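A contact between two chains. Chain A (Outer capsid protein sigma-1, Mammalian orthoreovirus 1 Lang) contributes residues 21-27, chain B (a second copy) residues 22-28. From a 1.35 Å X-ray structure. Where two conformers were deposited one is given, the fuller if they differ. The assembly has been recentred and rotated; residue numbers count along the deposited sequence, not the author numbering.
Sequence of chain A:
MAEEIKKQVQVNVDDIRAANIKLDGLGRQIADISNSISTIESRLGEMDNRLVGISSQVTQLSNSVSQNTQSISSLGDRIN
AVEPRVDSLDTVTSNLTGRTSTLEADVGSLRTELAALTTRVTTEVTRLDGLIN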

# COMPACT_ATOMS: atom_id res chain seq x y z
N ILE A 21 28.58 -26.38 57.86
CA ILE A 21 28.70 -26.87 56.48
C ILE A 21 27.42 -26.53 55.71
O ILE A 21 27.45 -26.08 54.54
N LYS A 22 26.27 -26.77 56.35
CA LYS A 22 24.99 -26.51 55.67
C LYS A 22 24.84 -25.03 55.38
O LYS A 22 24.37 -24.67 54.31
N LEU A 23 25.24 -24.15 56.31
CA LEU A 23 25.14 -22.70 56.11
C LEU A 23 26.01 -22.30 54.95
O LEU A 23 25.58 -21.52 54.10
N ASP A 24 27.24 -22.86 54.87
CA ASP A 24 28.15 -22.47 53.78
C ASP A 24 27.59 -22.92 52.45
O ASP A 24 27.66 -22.14 51.46
N GLY A 25 26.95 -24.08 52.42
CA GLY A 25 26.32 -24.61 51.21
C GLY A 25 25.14 -23.76 50.77
O GLY A 25 25.02 -23.42 49.58
N LEU A 26 24.31 -23.35 51.73
CA LEU A 26 23.18 -22.49 51.41
C LEU A 26 23.67 -21.15 50.90
O LEU A 26 23.03 -20.63 49.95
N GLY A 27 24.73 -20.58 51.46
CA GLY A 27 25.31 -19.32 51.01
C GLY A 27 25.70 -19.40 49.54
O GLY A 27 25.45 -18.48 48.75
N LYS B 22 15.62 -23.47 61.67
CA LYS B 22 15.76 -22.28 60.83
C LYS B 22 16.45 -22.63 59.51
O LYS B 22 15.98 -22.16 58.46
N LEU B 23 17.53 -23.45 59.56
CA LEU B 23 18.26 -23.91 58.36
C LEU B 23 17.28 -24.66 57.47
O LEU B 23 17.29 -24.43 56.26
N ASP B 24 16.43 -25.54 58.05
CA ASP B 24 15.48 -26.34 57.24
C ASP B 24 14.48 -25.45 56.55
O ASP B 24 14.24 -25.61 55.34
N GLY B 25 14.02 -24.41 57.22
CA GLY B 25 13.09 -23.44 56.66
C GLY B 25 13.71 -22.65 55.54
O GLY B 25 13.09 -22.43 54.49
N LEU B 26 14.99 -22.23 55.72
CA LEU B 26 15.62 -21.47 54.65
C LEU B 26 15.86 -22.37 53.44
O LEU B 26 15.71 -21.88 52.31
N GLY B 27 16.22 -23.63 53.64
CA GLY B 27 16.45 -24.55 52.54
C GLY B 27 15.20 -24.72 51.70
O GLY B 27 15.29 -24.81 50.45
N ARG B 28 14.03 -24.72 52.35
CA ARG B 28 12.78 -24.90 51.62
C ARG B 28 12.46 -23.66 50.83
O ARG B 28 12.04 -23.77 49.67

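Both stretches are helical throughout, and their axes run nearly parallel, inclined by 21° with a closest approach of 11.0 Å. Each helix is held by its own i to i+4 backbone bonds, for example L26(A) N to K22(A) O at 2.9 Å and G27(B) N to L23(B) O at 2.9 Å. With the backbone polar groups engaged in this way and no direct hydrogen bond crossing between the stretches, the contact depends on side-chain packing and one water. It buries 260 Å², summed over both sides. The two copies are aligned nearly in register: the CA atoms of L23(A) and L23(B) lie 7.3 Å apart, and one turn later the CA of L26(A) is 7.1 Å from the CA of G27(B).

For I21(A), the nearest side-chain pair, its CB and CD1 of L23(B), is 8.4 Å apart, so it takes no part in this contact. The first residue to engage is K22(A), whose CA-to-CB bond points toward the partner. Its chi1 is m (-72°) and the other three chi angles are all t, so the chain is extended beyond CB. It serves two purposes. Near the backbone, its CB lies 4.1 Å from CD1 of L23(B), an aliphatic contact; at the tip, its NZ is 4.6 Å from OD1 of D24(B), too far for a salt bridge. A water closes that gap, accepting from K22(A) NZ at 3.0 Å and donating to D24(B) OD1 at 2.9 Å. The CA-to-CB bond of D24(B) points away from chain A, but the end of its side chain, with chi1 m (-70°), comes nearer and so allows the bridge.

L23(A) is buried, and its CA-to-CB bond points sideways. The m,t rotamer (-81°, 165°) brings the end of the side chain nearer, with CD2 reaching CD2 of L23(B) at 3.8 Å. The equivalent leucines therefore meet through methyl groups, but not symmetrically: the CA-to-CB bond of L23(B) points toward chain A, and its chi1 of -94° falls between wells while chi2 is t (168°). It has 90 Å² covered, against 28 Å² for L23(A), because it also meets K22(A) and L26(A).

D24(A), whose CB is 9.0 Å from CD2 of L23(B), and G25(A) stay out of the contact. L26(A) follows, its CA-to-CB bond pointing toward chain B, with 63 Å² covered, the most of any residue in its stretch. Chi1 is m (-85°) and chi2 is p (58°), and in this conformation CD2 makes all its closest approaches: 3.7 Å to CD2 of L23(B), 4.0 Å to CB of L26(B) and 4.1 Å to the backbone N of G27(B). One methyl thus meets L23(B), L26(B) and G27(B), which span just over one turn of the partner helix. L26(B), whose CA-to-CB bond also points toward chain A, in an m,t rotamer, contributes a modest 17 Å², and G27(B) offers backbone alone. G27(A) makes no contact with this stretch, so L26(A) is the last residue of 21-27 to take part.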

# COMPACT_ATOMS: atom_id res chain seq x y z
CB ILE A 21 28.89 -28.42 56.51
CG1 ILE A 21 30.31 -28.74 57.09
CG2 ILE A 21 28.67 -29.02 55.08
CD1 ILE A 21 30.45 -30.21 57.49
CB LYS A 22 23.85 -27.05 56.53
CG LYS A 22 23.72 -28.60 56.58
CD LYS A 22 22.46 -28.95 57.30
CE LYS A 22 22.20 -30.43 57.30
NZ LYS A 22 20.86 -30.76 57.86
CB LEU A 23 25.61 -21.99 57.37
CG LEU A 23 24.62 -21.88 58.51
CD1 LEU A 23 25.33 -21.50 59.79
CD2 LEU A 23 23.64 -20.80 58.19
CB ASP A 24 29.57 -23.08 54.02
CG ASP A 24 30.32 -22.46 55.18
OD1 ASP A 24 29.97 -21.34 55.59
OD2 ASP A 24 31.27 -23.09 55.67
CB LEU A 26 22.32 -22.30 52.69
CG LEU A 26 21.25 -23.37 53.00
CD1 LEU A 26 21.67 -24.79 53.17
CD2 LEU A 26 20.26 -22.93 54.11
CB LYS B 22 16.53 -21.24 61.59
CG LYS B 22 16.65 -19.89 60.84
CD LYS B 22 17.43 -18.78 61.64
CE LYS B 22 16.72 -18.22 62.81
NZ LYS B 22 17.42 -17.01 63.39
CB LEU B 23 19.41 -24.88 58.71
CG LEU B 23 20.80 -24.29 58.90
CD1 LEU B 23 21.70 -25.30 59.49
CD2 LEU B 23 21.38 -23.85 57.56
CB ASP B 24 14.75 -27.41 58.11
CG ASP B 24 15.63 -28.56 58.60
OD1 ASP B 24 16.74 -28.73 58.06
OD2 ASP B 24 15.24 -29.25 59.58
CB LEU B 26 16.96 -20.92 55.14
CG LEU B 26 16.92 -19.79 56.17
CD1 LEU B 26 18.36 -19.36 56.46
CD2 LEU B 26 16.09 -18.60 55.75
CB ARG B 28 11.65 -25.27 52.58
CG ARG B 28 11.91 -26.61 53.21
CD ARG B 28 10.80 -27.17 54.07
NE ARG B 28 10.40 -26.25 55.14
CZ ARG B 28 10.55 -26.48 56.44
NH1 ARG B 28 11.09 -27.61 56.87
NH2 ARG B 28 10.12 -25.59 57.32
O HOH W 1 19.24 -28.86 59.58